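Local coordinates for aeromonas extracellular serine protease (Aeromonas sobria, PDB 3WQB), which cleaves peptide bonds after paired basic residues, one of them lysine, as a secreted calcium-binding serine protease of the furin-like subtilase group and a probable virulence factor, at residues 117-120 with 121-125; 484-487 with 488-491. The protein carries 1 engineered substitution. All blocks are in the same frame, centred on the assembly; numbering follows the deposited sequence.

Both contacts are local, each closing only helical turns, and they follow one another along the chain without nesting or crossing. From the N terminus, residues 117-125 come first: contact 1 covers most of helix 115-124, which begins at His115, the predicted charge-relay histidine, in the subtilisin domain and leads into the loop around the first calcium. Several hundred residues later, in the C-terminal P-domain, contact 2 (484-491) turns the chain from strand 471-482 of one antiparallel sheet into strand 489-494 of another, beside the third calcium. Their centres lie about 39 Å apart on opposite sides of the chain's centre, one in the subtilisin domain, the other in the P-domain.

Contact 1 (117-120 with 121-125); sequences TSVS and GIIAA
Gly121 N donates to Thr117 O at 3.1 Å, one of four i to i+4 backbone bonds linking 117-120 to 121-125 within helix 115-124. The next two are weak: Ile122 N reaches Ser118 O at 3.3 Å and Ile123 N reaches Val119 O at 3.3 Å. The fourth is short, Ala124 N lying 2.9 Å from Ser120 O, and Ala125 N to Gly121 O carries the pattern on.

Apolar contact runs along one flank. Val119 CG1 and Ile123 CD1 approach to 4.4 Å one turn apart, and both side chains also meet Val76 of strand 73-77 and Pro340 of helix 335-352. In both isoleucines CG1 stands beside the backbone N and thus leans back over the preceding turn: Ile122 CG1 lies 3.5 Å from Ser118 O, and Ile123 CG1 is at the same 3.5 Å from Val119 O.

The serine hydroxyls turn back along the helix too. With chi1 of -63°, Ser120 OG bonds to Gly116 O, while Ser118 OG reaches Ala114 O and Asn329 ND2. Thr117 OG1 instead bonds to Ala82 N. Hydroxyls of Thr295 and Thr296 bond to the carbonyl oxygens of Ser118 and Thr117, which also take part in the helix bonds.

In this buried helix, which starts at His115, the predicted charge-relay histidine, the hydroxyls of Thr117, Ser118 and Ser120 thus all have partners.

Contact 2 (484-487 with 488-491); sequences QRLP and DLLI. With CA (calcium ion), chain D.
A single carboxylate oxygen of Asp488 serves both a metal and an arginine: OD2 binds the calcium ion at 2.3 Å and also accepts two N-H groups of Arg485. The guanidinium approaches side-on, with NE at 2.9 Å from Asp488 OD2 and NH2 at 3.2 Å from the same Asp488 OD2, in a salt bridge. Asp488 OD1 lies just as near Arg485 NE, at 2.9 Å, so that NE sits close to both oxygens. OD2 lies at the edge of the guanidinium, close to its plane, yet the guanidinium and carboxylate planes stand 86° apart, so this is not the flat two-to-two pairing of such groups. The Arg485 chain leaves the backbone extended, then bends at chi3 (76°), which brings NE round to the aspartate. A bond from Arg485 NH1 to Gly557 O helps to hold the guanidinium in place. Asp488 OD1 forms a salt bridge with Arg559; together the calcium, Arg485 and Arg559 probably stabilise the carboxylate's charge and limit its rotation. Asp454, Asp553, Ala555, Asn578 and Asn579 complete the residues of the calcium site.

Residues 486-488 form a short 3-10 turn joining strand 471-482 to strand 489-494, which lie in different antiparallel sheets of the beta-sandwich P-domain characteristic of furin-like convertases. Two successive i to i+3 bonds form it: Asp488 N to Arg485 O at 2.9 Å and Leu489 N to Leu486 O at 3.0 Å. A water donates to Leu486 O and Leu489 O, bridging the turn to the start of the strand.

On the apolar side, Leu486 CD2 meets Leu489 CD1 at 4.2 Å, the two side chains crossing at a slant. Both touch Leu481 of strand 471-482, and Leu489 reaches Val551 of strand 545-553.

Contact 1 (117-120 with 121-125)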
# COMPACT_ATOMS: atom_id res chain seq x y z
N THR A 117 -11.76 11.86 -5.25
CA THR A 117 -11.97 12.66 -6.44
C THR A 117 -10.63 13.13 -7.01
O THR A 117 -10.41 13.11 -8.22
CB THR A 117 -12.93 13.82 -6.13
OG1 THR A 117 -14.18 13.26 -5.70
CG2 THR A 117 -13.16 14.72 -7.34
N SER A 118 -9.72 13.51 -6.12
CA SER A 118 -8.36 13.89 -6.53
C SER A 118 -7.60 12.71 -7.15
O SER A 118 -6.96 12.86 -8.19
CB SER A 118 -7.59 14.48 -5.35
OG SER A 118 -8.19 15.68 -4.87
N VAL A 119 -7.68 11.56 -6.50
CA VAL A 119 -7.13 10.30 -7.04
C VAL A 119 -7.67 10.03 -8.45
O VAL A 119 -6.90 9.75 -9.38
CB VAL A 119 -7.47 9.12 -6.08
CG1 VAL A 119 -7.24 7.76 -6.73
CG2 VAL A 119 -6.64 9.23 -4.81
N SER A 120 -8.99 10.12 -8.59
CA SER A 120 -9.65 9.81 -9.85
C SER A 120 -9.17 10.67 -11.01
O SER A 120 -8.96 10.16 -12.11
CB SER A 120 -11.17 9.88 -9.71
OG SER A 120 -11.61 8.90 -8.78
N GLY A 121 -8.95 11.96 -10.75
CA GLY A 121 -8.49 12.87 -11.78
C GLY A 121 -7.08 12.58 -12.26
O GLY A 121 -6.78 12.74 -13.44
N ILE A 122 -6.20 12.16 -11.35
CA ILE A 122 -4.86 11.76 -11.73
C ILE A 122 -4.95 10.62 -12.77
O ILE A 122 -4.23 10.62 -13.77
CB ILE A 122 -4.03 11.36 -10.51
CG1 ILE A 122 -3.74 12.61 -9.66
CG2 ILE A 122 -2.73 10.64 -10.92
CD1 ILE A 122 -3.25 12.28 -8.26
N ILE A 123 -5.84 9.67 -12.52
CA ILE A 123 -6.01 8.56 -13.45
C ILE A 123 -6.65 8.97 -14.76
O ILE A 123 -6.12 8.65 -15.83
CB ILE A 123 -6.85 7.43 -12.83
CG1 ILE A 123 -6.29 6.99 -11.48
CG2 ILE A 123 -6.92 6.23 -13.79
CD1 ILE A 123 -7.13 5.96 -10.77
N ALA A 124 -7.78 9.66 -14.69
CA ALA A 124 -8.68 9.72 -15.83
C ALA A 124 -9.47 11.03 -15.98
O ALA A 124 -10.59 11.02 -16.48
CB ALA A 124 -9.62 8.52 -15.80
N ALA A 125 -8.88 12.16 -15.60
CA ALA A 125 -9.51 13.44 -15.94
C ALA A 125 -9.70 13.47 -17.46
O ALA A 125 -8.83 13.05 -18.23
CB ALA A 125 -8.69 14.62 -15.45

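Contact 2 (484-487 with 488-491)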
# COMPACT_ATOMS: atom_id res chain seq x y z
N GLN A 484 11.33 -8.20 23.62
CA GLN A 484 10.69 -7.18 24.44
C GLN A 484 10.72 -5.75 23.87
O GLN A 484 10.02 -4.88 24.37
CB GLN A 484 11.30 -7.17 25.85
CG GLN A 484 11.06 -8.42 26.67
CD GLN A 484 11.95 -8.48 27.89
OE1 GLN A 484 13.12 -8.09 27.84
NE2 GLN A 484 11.40 -8.96 29.00
N ARG A 485 11.54 -5.51 22.85
CA ARG A 485 11.59 -4.20 22.18
C ARG A 485 11.73 -4.38 20.67
O ARG A 485 12.81 -4.23 20.09
CB ARG A 485 12.68 -3.31 22.77
CG ARG A 485 12.64 -1.89 22.23
CD ARG A 485 13.48 -0.91 23.04
NE ARG A 485 14.90 -1.07 22.77
CZ ARG A 485 15.81 -0.10 22.92
NH1 ARG A 485 15.45 1.11 23.36
NH2 ARG A 485 17.08 -0.35 22.62
N LEU A 486 10.60 -4.67 20.03
CA LEU A 486 10.58 -5.07 18.62
C LEU A 486 11.36 -4.20 17.64
O LEU A 486 12.01 -4.75 16.75
CB LEU A 486 9.15 -5.28 18.11
CG LEU A 486 8.44 -6.54 18.64
CD1 LEU A 486 6.96 -6.46 18.35
CD2 LEU A 486 9.05 -7.81 18.05
N PRO A 487 11.32 -2.86 17.79
CA PRO A 487 12.05 -2.05 16.81
C PRO A 487 13.58 -2.19 16.87
O PRO A 487 14.25 -1.67 16.00
CB PRO A 487 11.60 -0.61 17.12
CG PRO A 487 10.26 -0.80 17.77
CD PRO A 487 10.44 -2.02 18.62
N ASP A 488 14.11 -2.91 17.85
CA ASP A 488 15.54 -3.24 17.85
C ASP A 488 15.92 -4.21 16.74
O ASP A 488 17.10 -4.36 16.45
CB ASP A 488 15.96 -3.84 19.20
CG ASP A 488 16.05 -2.81 20.31
OD1 ASP A 488 15.83 -1.61 20.03
OD2 ASP A 488 16.33 -3.22 21.46
N LEU A 489 14.94 -4.86 16.14
CA LEU A 489 15.23 -5.98 15.24
C LEU A 489 15.39 -5.60 13.77
O LEU A 489 14.57 -4.87 13.19
CB LEU A 489 14.18 -7.09 15.39
CG LEU A 489 14.04 -7.67 16.80
CD1 LEU A 489 12.94 -8.70 16.78
CD2 LEU A 489 15.34 -8.28 17.32
N LEU A 490 16.49 -6.08 13.21
CA LEU A 490 16.78 -6.04 11.79
C LEU A 490 16.54 -7.45 11.25
O LEU A 490 17.17 -8.42 11.71
CB LEU A 490 18.25 -5.62 11.58
CG LEU A 490 18.87 -5.83 10.20
CD1 LEU A 490 18.29 -4.85 9.21
CD2 LEU A 490 20.37 -5.67 10.27
N ILE A 491 15.64 -7.57 10.28
CA ILE A 491 15.30 -8.86 9.68
C ILE A 491 15.67 -8.85 8.21
O ILE A 491 15.21 -7.99 7.45
CB ILE A 491 13.80 -9.19 9.88
CG1 ILE A 491 13.43 -9.13 11.37
CG2 ILE A 491 13.43 -10.55 9.25
CD1 ILE A 491 11.96 -9.43 11.67
CA CA D . 18.11 -4.39 22.42
O HOH W 1 11.93 -4.48 14.01